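Local coordinates for iron-chelator utilization protein (Thermobifida fusca TM51, PDB 4YHB), which binds FAD and probably acts as a flavin-dependent ferric-siderophore reductase that releases iron from chelators such as fuscachelin, at residues S40-L45 with K97-T102; V84-Y89 with V260-H265; R157-L162 with L183-G188. One frame throughout, in Å; residues are numbered along the deposited sequence.

Interaction 1 of 3, residues S40-L45 with K97-T102; sequences SDIAGL and KARLLT. Unlike the reference sequence in segment 97-102: Arg99 (reference Gly).
Ser40 opens the contact with its backbone: its carbonyl O lies near the plane of the Arg99 guanidinium, 3.9 Å from NH1, too far for a hydrogen bond. Ile42, at the end of the short 3-10 segment 40-42, fills the middle and slides past Arg99 in the opposite direction. Its two branches part company: CG2 sits over one guanidinium face, 3.7 Å from Arg99 NH1, while CG1 is anti to the backbone N (chi1 -150°), and CD1 beyond it meets the backbone, 3.6 Å from Leu101 N. CD1 also touches Leu101 CB at 4.0 Å. This is one end of the six-stranded antiparallel barrel of the FAD-binding domain, where strand 100-106 begins at a G1 beta bulge, Arg99 and Leu100 both facing Asp95, and Phe94 and Leu20 close round Ile42. Ala43 brings CB to the rim of the guanidinium, 3.2 Å from Arg99 NH2. A type II turn from Ile42 to Leu45 then reverses the chain, with Gly44 at positive phi, closed by Leu45 N to Ile42 O at 3.0 Å. Leu45 points toward 97-102, its CD2 4.3 Å from Leu101 CD2.

Interaction 2 of 3, residues V84-Y89 with V260-H265; sequences VIYRDY and VSNLDH. With ZN (zinc ion), chain D; FAD (flavin-adenine dinucleotide), chain C.
Arg87 and Asn262 meet beside the FAD pyrophosphate, the arginine running past the phosphates and the loop 260-265. Its CB stays at the edge of van der Waals range of FAD O5', and CG comes closer. The chain bends at chi2 (-73°), which brings CD to 3.4 Å from FAD O5'. NE donates its N-H to FAD O1P at 2.7 Å, and NH2 reaches O1A of the other phosphate. NH1 turns back to its own strand and bonds Tyr86 O at 2.9 Å, from above the carbonyl plane, while one guanidinium face is covered by Asn262 CB and Ser261 OG. That hydroxyl donates to O1A as well, and Asn262 N donates to FAD O2A at 2.7 Å. The Asn262 amide stands nearly upright to the Tyr86 ring, planes 82° apart, with ND2 over one face and 3.3 Å from CE1. Its OD1 accepts from waters 2 and 3, which lead to Asp88 OD1 and Asp88 N. Asp88 OD1 also pairs with Lys55. Asp88 OD2 lies 3.5 Å from His265 CD2, carboxylate and ring nearly perpendicular, and accepts from waters 1 and 4; water 1 also bonds Leu263 O and His265 N. Water 4, whose bond to OD2 is short, is a zinc ligand beside His265 NE2, which binds the metal at 2.2 Å; His53 and His266 complete the protein ligands, and Asp253 holds His265 ND1. FAD C8M rests on one face of the His265 ring, 3.5 Å from CG. The contact thus joins the barrel and the C-terminal loop through cofactor, metal and water: the arginine would offset the pyrophosphate charge, and Asp88 is likely to polarise the zinc-bound water next to the flavin's dimethylbenzene edge.

Interaction 3 of 3, residues R157-L162 with L183-G188; sequences RRIEEL and LDAPEG
Ile159 and Ala185 form the apolar centre, Ile159 CG2 pressing on Ala185 CB at 3.5 Å, tighter than usual for two carbons. CG2 lies anti to the backbone N, while the other branch carries CD1 out to Leu183 CD1 at 4.2 Å, the two side chains crossing at about a right angle. Beyond them Pro186 lies against the end of the helix: its CD is 3.6 Å from Ile159 O, and its CG meets Leu162 CB at 3.8 Å. Further out, Glu160 reaches across with its chain extended beyond CG (chi2 -172°). Its OE2 accepts the backbone N-H of Asp184 at 3.0 Å in a nearly straight bond (177°), met on the anti side of the carboxylate. Asp184 O, at the centre of an inverse gamma turn, in turn receives a CA-H...O contact from Glu160 CA, 3.3 Å away. An alanine here, in place of Glu160, would probably leave Asp184 N without its acceptor and Arg92 and Arg93 without the OE1 that salt-bridges them. In the domain that by family resembles the NAD(P)-binding half of ferredoxin reductases, helix 152-161 thus packs its C-terminal end on the loop between strands 167-174 and 190-195; Phe172 and Val168 of strand 167-174 and Leu145 and Tyr143 of strand 142-147 pack against its apolar residues, and Glu160 ties this loop, through OE2, to barrel strand 86-95, through OE1.

In the fold
Interactions 1 and 2 both reach the antiparallel barrel, through its neighbouring strands 100-106 and 86-95; their centres are 23 Å apart and their segments alternate along the chain. Interaction 3 belongs to the parallel five-stranded sheet region, about 24 Å from interaction 1 and 28 Å from interaction 2, centre to centre, and on the opposite side of the chain's centre from the latter. It follows interaction 1 in the sequence and falls between the two segments of interaction 2. Residues 84-89 and 260-265 therefore bring barrel and C-terminal tail together at FAD and zinc; interaction 1 packs one end of the barrel, and interaction 3 packs the sheet domain while its Glu160 reaches strand 86-95.

Interaction 1 of 3, residues S40-L45 with K97-T102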
loop_
_atom_site.group_PDB
_atom_site.type_symbol
_atom_site.label_atom_id
_atom_site.label_comp_id
_atom_site.label_asym_id
_atom_site.label_seq_id
_atom_site.Cartn_x
_atom_site.Cartn_y
_atom_site.Cartn_z
ATOM N N SER A 40 -8.332 1.677 -22.206
ATOM C CA SER A 40 -7.374 1.069 -23.121
ATOM C C SER A 40 -5.913 1.340 -22.743
ATOM O O SER A 40 -5.034 0.551 -23.090
ATOM C CB SER A 40 -7.636 1.549 -24.562
ATOM O OG SER A 40 -7.596 2.965 -24.649
ATOM N N ASP A 41 -5.637 2.427 -22.022
ATOM C CA ASP A 41 -4.252 2.687 -21.603
ATOM C C ASP A 41 -3.705 1.588 -20.689
ATOM O O ASP A 41 -2.496 1.501 -20.493
ATOM C CB ASP A 41 -4.106 4.043 -20.887
ATOM C CG ASP A 41 -4.055 5.214 -21.842
ATOM O OD1 ASP A 41 -4.076 4.969 -23.069
ATOM O OD2 ASP A 41 -3.968 6.379 -21.372
ATOM N N ILE A 42 -4.572 0.742 -20.136
ATOM C CA ILE A 42 -4.100 -0.261 -19.178
ATOM C C ILE A 42 -3.275 -1.354 -19.866
ATOM O O ILE A 42 -2.593 -2.138 -19.202
ATOM C CB ILE A 42 -5.268 -0.902 -18.387
ATOM C CG1 ILE A 42 -4.787 -1.331 -16.993
ATOM C CG2 ILE A 42 -5.874 -2.077 -19.131
ATOM C CD1 ILE A 42 -5.901 -1.793 -16.074
ATOM N N ALA A 43 -3.314 -1.390 -21.200
ATOM C CA ALA A 43 -2.460 -2.299 -21.961
ATOM C C ALA A 43 -1.000 -2.194 -21.549
ATOM O O ALA A 43 -0.455 -1.092 -21.404
ATOM C CB ALA A 43 -2.592 -2.026 -23.469
ATOM N N GLY A 44 -0.371 -3.348 -21.356
ATOM C CA GLY A 44 1.036 -3.406 -21.013
ATOM C C GLY A 44 1.326 -3.257 -19.531
ATOM O O GLY A 44 2.464 -3.427 -19.092
ATOM N N LEU A 45 0.309 -2.919 -18.748
ATOM C CA LEU A 45 0.520 -2.771 -17.308
ATOM C C LEU A 45 0.893 -4.120 -16.692
ATOM O O LEU A 45 0.312 -5.142 -17.043
ATOM C CB LEU A 45 -0.729 -2.187 -16.631
ATOM C CG LEU A 45 -0.648 -1.898 -15.123
ATOM C CD1 LEU A 45 0.352 -0.793 -14.845
ATOM C CD2 LEU A 45 -2.026 -1.532 -14.559
ATOM N N LYS A 97 -6.859 -10.012 -17.565
ATOM C CA LYS A 97 -7.910 -10.392 -18.504
ATOM C C LYS A 97 -9.120 -9.470 -18.379
ATOM O O LYS A 97 -9.709 -9.082 -19.387
ATOM C CB LYS A 97 -8.330 -11.853 -18.312
ATOM C CG LYS A 97 -9.497 -12.254 -19.217
ATOM C CD LYS A 97 -9.883 -13.721 -19.091
ATOM C CE LYS A 97 -9.512 -14.487 -20.354
ATOM N NZ LYS A 97 -9.880 -15.926 -20.264
ATOM N N ALA A 98 -9.479 -9.101 -17.150
ATOM C CA ALA A 98 -10.541 -8.124 -16.927
ATOM C C ALA A 98 -10.090 -6.727 -17.339
ATOM O O ALA A 98 -10.914 -5.836 -17.570
ATOM C CB ALA A 98 -10.978 -8.131 -15.455
ATOM N N ARG A 99 -8.771 -6.552 -17.423
ATOM C CA ARG A 99 -8.144 -5.268 -17.731
ATOM C C ARG A 99 -8.575 -4.220 -16.721
ATOM O O ARG A 99 -9.043 -3.145 -17.089
ATOM C CB ARG A 99 -8.481 -4.814 -19.155
ATOM C CG ARG A 99 -8.073 -5.825 -20.210
ATOM C CD ARG A 99 -8.108 -5.239 -21.618
ATOM N NE ARG A 99 -6.772 -5.220 -22.208
ATOM C CZ ARG A 99 -6.166 -4.132 -22.676
ATOM N NH1 ARG A 99 -6.778 -2.952 -22.652
ATOM N NH2 ARG A 99 -4.946 -4.231 -23.183
ATOM N N LEU A 100 -8.422 -4.552 -15.445
ATOM C CA LEU A 100 -8.834 -3.655 -14.368
ATOM C C LEU A 100 -7.761 -3.565 -13.283
ATOM O O LEU A 100 -7.229 -4.582 -12.850
ATOM C CB LEU A 100 -10.154 -4.129 -13.752
ATOM C CG LEU A 100 -11.478 -3.952 -14.501
ATOM C CD1 LEU A 100 -12.628 -4.567 -13.689
ATOM C CD2 LEU A 100 -11.764 -2.479 -14.819
ATOM N N LEU A 101 -7.447 -2.340 -12.866
ATOM C CA LEU A 101 -6.507 -2.079 -11.781
ATOM C C LEU A 101 -7.283 -1.705 -10.532
ATOM O O LEU A 101 -8.019 -0.721 -10.548
ATOM C CB LEU A 101 -5.545 -0.947 -12.159
ATOM C CG LEU A 101 -4.725 -0.303 -11.038
ATOM C CD1 LEU A 101 -3.844 -1.337 -10.347
ATOM C CD2 LEU A 101 -3.883 0.881 -11.564
ATOM N N THR A 102 -7.113 -2.478 -9.457
ATOM C CA THR A 102 -7.822 -2.210 -8.209
ATOM C C THR A 102 -6.932 -1.478 -7.202
ATOM O O THR A 102 -5.789 -1.880 -6.946
ATOM C CB THR A 102 -8.346 -3.504 -7.564
ATOM O OG1 THR A 102 -9.223 -4.160 -8.480
ATOM C CG2 THR A 102 -9.114 -3.194 -6.273
#

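Interaction 2 of 3, residues V84-Y89 with V260-H265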
loop_
_atom_site.group_PDB
_atom_site.type_symbol
_atom_site.label_atom_id
_atom_site.label_comp_id
_atom_site.label_asym_id
_atom_site.label_seq_id
_atom_site.Cartn_x
_atom_site.Cartn_y
_atom_site.Cartn_z
ATOM N N VAL A 84 0.772 19.913 -9.976
ATOM C CA VAL A 84 0.699 18.454 -9.952
ATOM C C VAL A 84 0.292 17.961 -8.566
ATOM O O VAL A 84 0.711 18.499 -7.545
ATOM C CB VAL A 84 2.033 17.783 -10.350
ATOM C CG1 VAL A 84 2.402 18.145 -11.794
ATOM C CG2 VAL A 84 3.144 18.180 -9.394
ATOM N N ILE A 85 -0.543 16.934 -8.549
ATOM C CA ILE A 85 -0.935 16.285 -7.305
ATOM C C ILE A 85 -0.789 14.798 -7.492
ATOM O O ILE A 85 -1.695 14.156 -8.004
ATOM C CB ILE A 85 -2.388 16.599 -6.909
ATOM C CG1 ILE A 85 -2.620 18.111 -6.864
ATOM C CG2 ILE A 85 -2.721 15.952 -5.529
ATOM C CD1 ILE A 85 -4.070 18.510 -6.679
ATOM N N TYR A 86 0.363 14.252 -7.119
ATOM C CA TYR A 86 0.566 12.825 -7.280
ATOM C C TYR A 86 0.854 12.209 -5.915
ATOM O O TYR A 86 1.427 12.865 -5.041
ATOM C CB TYR A 86 1.693 12.527 -8.288
ATOM C CG TYR A 86 3.058 13.044 -7.890
ATOM C CD1 TYR A 86 3.890 12.300 -7.071
ATOM C CD2 TYR A 86 3.516 14.281 -8.342
ATOM C CE1 TYR A 86 5.136 12.771 -6.696
ATOM C CE2 TYR A 86 4.762 14.764 -7.964
ATOM C CZ TYR A 86 5.564 14.003 -7.142
ATOM O OH TYR A 86 6.807 14.465 -6.766
ATOM N N ARG A 87 0.441 10.955 -5.742
ATOM C CA ARG A 87 0.563 10.245 -4.466
ATOM C C ARG A 87 0.741 8.760 -4.740
ATOM O O ARG A 87 0.202 8.244 -5.723
ATOM C CB ARG A 87 -0.684 10.444 -3.581
ATOM C CG ARG A 87 -1.133 11.889 -3.348
ATOM C CD ARG A 87 -0.203 12.599 -2.404
ATOM N NE ARG A 87 -0.707 13.902 -1.975
ATOM C CZ ARG A 87 -0.290 15.070 -2.460
ATOM N NH1 ARG A 87 0.628 15.106 -3.416
ATOM N NH2 ARG A 87 -0.787 16.204 -1.978
ATOM N N ASP A 88 1.469 8.073 -3.858
ATOM C CA ASP A 88 1.700 6.632 -3.965
ATOM C C ASP A 88 0.504 5.833 -3.463
ATOM O O ASP A 88 0.041 6.064 -2.345
ATOM C CB ASP A 88 2.912 6.213 -3.133
ATOM C CG ASP A 88 4.222 6.528 -3.800
ATOM O OD1 ASP A 88 4.241 7.315 -4.769
ATOM O OD2 ASP A 88 5.249 5.996 -3.335
ATOM N N TYR A 89 0.042 4.876 -4.263
ATOM C CA TYR A 89 -0.993 3.934 -3.843
ATOM C C TYR A 89 -0.621 2.533 -4.319
ATOM O O TYR A 89 -0.055 2.347 -5.402
ATOM C CB TYR A 89 -2.385 4.335 -4.388
ATOM C CG TYR A 89 -3.011 5.483 -3.629
ATOM C CD1 TYR A 89 -2.806 6.793 -4.031
ATOM C CD2 TYR A 89 -3.773 5.252 -2.475
ATOM C CE1 TYR A 89 -3.354 7.851 -3.335
ATOM C CE2 TYR A 89 -4.331 6.314 -1.755
ATOM C CZ TYR A 89 -4.110 7.615 -2.197
ATOM O OH TYR A 89 -4.635 8.689 -1.524
ATOM N N VAL A 260 3.336 15.673 7.196
ATOM C CA VAL A 260 4.075 15.682 5.933
ATOM C C VAL A 260 3.146 15.347 4.774
ATOM O O VAL A 260 2.407 14.367 4.821
ATOM C CB VAL A 260 5.245 14.682 5.953
ATOM C CG1 VAL A 260 6.008 14.681 4.608
ATOM C CG2 VAL A 260 6.187 14.983 7.117
ATOM N N SER A 261 3.174 16.165 3.734
ATOM C CA SER A 261 2.366 15.890 2.551
ATOM C C SER A 261 3.205 15.154 1.510
ATOM O O SER A 261 4.337 15.554 1.213
ATOM C CB SER A 261 1.791 17.195 1.987
ATOM O OG SER A 261 1.112 16.965 0.770
ATOM N N ASN A 262 2.649 14.072 0.964
ATOM C CA ASN A 262 3.287 13.295 -0.099
ATOM C C ASN A 262 4.706 12.857 0.268
ATOM O O ASN A 262 5.665 13.166 -0.441
ATOM C CB ASN A 262 3.306 14.094 -1.418
ATOM C CG ASN A 262 3.669 13.227 -2.627
ATOM O OD1 ASN A 262 3.549 12.002 -2.586
ATOM N ND2 ASN A 262 4.120 13.864 -3.704
ATOM N N LEU A 263 4.828 12.151 1.394
ATOM C CA LEU A 263 6.102 11.581 1.819
ATOM C C LEU A 263 6.745 10.756 0.717
ATOM O O LEU A 263 6.084 9.908 0.124
ATOM C CB LEU A 263 5.901 10.693 3.053
ATOM C CG LEU A 263 7.152 9.954 3.538
ATOM C CD1 LEU A 263 8.132 10.973 4.118
ATOM C CD2 LEU A 263 6.802 8.894 4.597
ATOM N N ASP A 264 8.029 10.999 0.445
ATOM C CA ASP A 264 8.767 10.196 -0.530
ATOM C C ASP A 264 9.429 9.025 0.183
ATOM O O ASP A 264 10.391 9.203 0.922
ATOM C CB ASP A 264 9.815 11.053 -1.248
ATOM C CG ASP A 264 10.605 10.284 -2.317
ATOM O OD1 ASP A 264 10.458 9.048 -2.473
ATOM O OD2 ASP A 264 11.396 10.951 -3.020
ATOM N N HIS A 265 8.937 7.817 -0.045
ATOM C CA HIS A 265 9.457 6.692 0.726
ATOM C C HIS A 265 10.782 6.162 0.166
ATOM O O HIS A 265 11.400 5.268 0.746
ATOM C CB HIS A 265 8.398 5.585 0.809
ATOM C CG HIS A 265 8.295 4.738 -0.420
ATOM N ND1 HIS A 265 8.230 3.363 -0.370
ATOM C CD2 HIS A 265 8.279 5.073 -1.734
ATOM C CE1 HIS A 265 8.133 2.887 -1.602
ATOM N NE2 HIS A 265 8.199 3.898 -2.445
HETATM ZN ZN ZN D . 8.305 3.582 -4.590
HETATM P PA FAD C . -1.252 14.302 1.687
HETATM O O1A FAD C . -1.373 15.606 0.887
HETATM O O2A FAD C . 0.018 13.473 1.263
HETATM O O5B FAD C . -1.000 14.692 3.230
HETATM C C5B FAD C . -1.726 15.706 3.825
HETATM C C4B FAD C . -1.802 15.454 5.344
HETATM O O4B FAD C . -2.585 14.333 5.653
HETATM C C3B FAD C . -0.485 15.229 5.956
HETATM O O3B FAD C . -0.514 15.871 7.190
HETATM C C2B FAD C . -0.408 13.817 6.125
HETATM O O2B FAD C . 0.346 13.405 7.259
HETATM C C1B FAD C . -1.805 13.417 6.348
HETATM N N9A FAD C . -2.152 12.081 5.883
HETATM C C8A FAD C . -1.735 11.481 4.747
HETATM N N7A FAD C . -2.293 10.265 4.673
HETATM C C5A FAD C . -3.101 10.109 5.747
HETATM C C6A FAD C . -3.926 9.081 6.204
HETATM N N6A FAD C . -4.049 7.885 5.447
HETATM N N1A FAD C . -4.608 9.237 7.351
HETATM C C2A FAD C . -4.502 10.374 8.071
HETATM N N3A FAD C . -3.722 11.379 7.662
HETATM C C4A FAD C . -3.008 11.259 6.520
HETATM N N1 FAD C . -2.495 4.857 1.044
HETATM C C2 FAD C . -3.683 4.287 0.838
HETATM O O2 FAD C . -4.691 4.792 1.310
HETATM N N3 FAD C . -3.733 3.143 0.089
HETATM C C4 FAD C . -2.622 2.585 -0.440
HETATM O O4 FAD C . -2.734 1.567 -1.108
HETATM C C4X FAD C . -1.365 3.156 -0.232
HETATM N N5 FAD C . -0.194 2.626 -0.741
HETATM C C5X FAD C . 0.986 3.248 -0.513
HETATM C C6 FAD C . 2.173 2.721 -1.033
HETATM C C7 FAD C . 3.268 3.285 -0.831
HETATM C C7M FAD C . 4.502 2.607 -1.456
HETATM C C8 FAD C . 3.464 4.331 -0.192
HETATM C C8M FAD C . 4.809 4.962 0.036
HETATM C C9 FAD C . 2.406 4.979 0.385
HETATM C C9A FAD C . 0.959 4.495 0.292
HETATM N N10 FAD C . -0.174 4.975 0.780
HETATM C C10 FAD C . -1.343 4.340 0.544
HETATM C "C1'" FAD C . -0.154 6.208 1.597
HETATM C "C2'" FAD C . -0.468 7.439 0.804
HETATM O "O2'" FAD C . 0.473 7.602 -0.182
HETATM C "C3'" FAD C . -0.485 8.659 1.790
HETATM O "O3'" FAD C . -1.412 8.367 2.787
HETATM C "C4'" FAD C . -0.693 10.004 1.147
HETATM O "O4'" FAD C . -0.224 10.988 1.967
HETATM C "C5'" FAD C . -2.170 10.323 0.861
HETATM O "O5'" FAD C . -2.339 11.392 -0.039
HETATM P P FAD C . -3.163 12.632 0.494
HETATM O O1P FAD C . -3.094 13.605 -0.704
HETATM O O2P FAD C . -4.476 12.014 1.047
HETATM O O3P FAD C . -2.696 13.609 1.645
HETATM O O HOH W 1 6.567 7.860 -1.772
HETATM O O HOH W 2 4.719 10.152 -4.439
HETATM O O HOH W 3 2.628 9.542 -1.803
HETATM O O HOH W 4 7.135 5.394 -4.899
HETATM O O HOH W 5 9.466 1.740 -4.490
HETATM O O HOH W 6 8.478 3.466 -6.855
#

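Interaction 3 of 3, residues R157-L162 with L183-G188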
loop_
_atom_site.group_PDB
_atom_site.type_symbol
_atom_site.label_atom_id
_atom_site.label_comp_id
_atom_site.label_asym_id
_atom_site.label_seq_id
_atom_site.Cartn_x
_atom_site.Cartn_y
_atom_site.Cartn_z
ATOM N N ARG A 157 -2.912 -8.114 0.226
ATOM C CA ARG A 157 -2.568 -8.743 -1.047
ATOM C C ARG A 157 -1.558 -9.861 -0.825
ATOM O O ARG A 157 -1.677 -10.931 -1.408
ATOM C CB ARG A 157 -2.003 -7.730 -2.048
ATOM C CG ARG A 157 -1.517 -8.408 -3.325
ATOM C CD ARG A 157 -1.148 -7.427 -4.417
ATOM N NE ARG A 157 -0.523 -8.120 -5.551
ATOM C CZ ARG A 157 -0.041 -7.511 -6.628
ATOM N NH1 ARG A 157 -0.124 -6.190 -6.722
ATOM N NH2 ARG A 157 0.522 -8.219 -7.613
ATOM N N ARG A 158 -0.568 -9.600 0.022
ATOM C CA ARG A 158 0.429 -10.599 0.396
ATOM C C ARG A 158 -0.226 -11.837 1.011
ATOM O O ARG A 158 0.001 -12.965 0.565
ATOM C CB ARG A 158 1.434 -9.993 1.371
ATOM C CG ARG A 158 2.458 -10.969 1.940
ATOM C CD ARG A 158 3.212 -11.619 0.816
ATOM N NE ARG A 158 4.645 -11.718 1.075
ATOM C CZ ARG A 158 5.464 -12.422 0.301
ATOM N NH1 ARG A 158 4.966 -13.065 -0.748
ATOM N NH2 ARG A 158 6.765 -12.474 0.564
ATOM N N ILE A 159 -1.054 -11.615 2.025
ATOM C CA ILE A 159 -1.743 -12.707 2.696
ATOM C C ILE A 159 -2.567 -13.550 1.723
ATOM O O ILE A 159 -2.534 -14.779 1.779
ATOM C CB ILE A 159 -2.655 -12.172 3.810
ATOM C CG1 ILE A 159 -1.802 -11.662 4.959
ATOM C CG2 ILE A 159 -3.568 -13.255 4.318
ATOM C CD1 ILE A 159 -2.585 -10.983 6.069
ATOM N N GLU A 160 -3.286 -12.903 0.810
ATOM C CA GLU A 160 -4.181 -13.643 -0.062
ATOM C C GLU A 160 -3.424 -14.395 -1.167
ATOM O O GLU A 160 -3.978 -15.287 -1.794
ATOM C CB GLU A 160 -5.247 -12.704 -0.638
ATOM C CG GLU A 160 -6.214 -12.236 0.464
ATOM C CD GLU A 160 -7.423 -11.455 -0.036
ATOM O OE1 GLU A 160 -7.346 -10.847 -1.140
ATOM O OE2 GLU A 160 -8.448 -11.442 0.697
ATOM N N GLU A 161 -2.152 -14.067 -1.369
ATOM C CA GLU A 161 -1.344 -14.719 -2.404
ATOM C C GLU A 161 -0.425 -15.816 -1.839
ATOM O O GLU A 161 0.190 -16.576 -2.590
ATOM C CB GLU A 161 -0.519 -13.667 -3.162
ATOM C CG GLU A 161 -1.387 -12.746 -4.014
ATOM C CD GLU A 161 -0.609 -11.647 -4.742
ATOM O OE1 GLU A 161 0.627 -11.528 -4.539
ATOM O OE2 GLU A 161 -1.254 -10.896 -5.515
ATOM N N LEU A 162 -0.342 -15.902 -0.517
ATOM C CA LEU A 162 0.482 -16.917 0.132
ATOM C C LEU A 162 -0.047 -18.330 -0.126
ATOM O O LEU A 162 -1.260 -18.541 -0.177
ATOM C CB LEU A 162 0.556 -16.661 1.642
ATOM C CG LEU A 162 1.410 -15.477 2.093
ATOM C CD1 LEU A 162 1.303 -15.273 3.589
ATOM C CD2 LEU A 162 2.868 -15.672 1.685
ATOM N N LEU A 183 -10.392 -11.568 5.169
ATOM C CA LEU A 183 -9.284 -11.866 4.269
ATOM C C LEU A 183 -9.191 -13.353 3.936
ATOM O O LEU A 183 -9.447 -14.204 4.790
ATOM C CB LEU A 183 -7.972 -11.388 4.892
ATOM C CG LEU A 183 -7.860 -9.887 5.179
ATOM C CD1 LEU A 183 -6.523 -9.579 5.828
ATOM C CD2 LEU A 183 -8.023 -9.082 3.885
ATOM N N ASP A 184 -8.810 -13.660 2.701
ATOM C CA ASP A 184 -8.607 -15.044 2.281
ATOM C C ASP A 184 -7.190 -15.492 2.627
ATOM O O ASP A 184 -6.286 -15.434 1.798
ATOM C CB ASP A 184 -8.858 -15.205 0.780
ATOM C CG ASP A 184 -9.142 -16.647 0.384
ATOM O OD1 ASP A 184 -8.928 -17.558 1.217
ATOM O OD2 ASP A 184 -9.573 -16.869 -0.767
ATOM N N ALA A 185 -7.012 -15.942 3.860
ATOM C CA ALA A 185 -5.694 -16.242 4.396
ATOM C C ALA A 185 -5.444 -17.749 4.419
ATOM O O ALA A 185 -6.399 -18.535 4.411
ATOM C CB ALA A 185 -5.566 -15.658 5.793
ATOM N N PRO A 186 -4.162 -18.159 4.447
ATOM C CA PRO A 186 -3.861 -19.584 4.601
ATOM C C PRO A 186 -4.468 -20.149 5.877
ATOM O O PRO A 186 -4.775 -19.400 6.813
ATOM C CB PRO A 186 -2.333 -19.619 4.667
ATOM C CG PRO A 186 -1.894 -18.381 3.947
ATOM C CD PRO A 186 -2.937 -17.354 4.281
ATOM N N GLU A 187 -4.640 -21.466 5.900
ATOM C CA GLU A 187 -5.187 -22.149 7.060
ATOM C C GLU A 187 -4.342 -21.865 8.296
ATOM O O GLU A 187 -3.115 -21.924 8.247
ATOM C CB GLU A 187 -5.266 -23.657 6.797
ATOM C CG GLU A 187 -5.880 -24.467 7.936
ATOM C CD GLU A 187 -7.352 -24.158 8.163
ATOM O OE1 GLU A 187 -7.988 -23.548 7.273
ATOM O OE2 GLU A 187 -7.871 -24.519 9.241
ATOM N N GLY A 188 -5.006 -21.526 9.395
ATOM C CA GLY A 188 -4.324 -21.304 10.654
ATOM C C GLY A 188 -3.684 -19.938 10.805
ATOM O O GLY A 188 -2.992 -19.685 11.791
#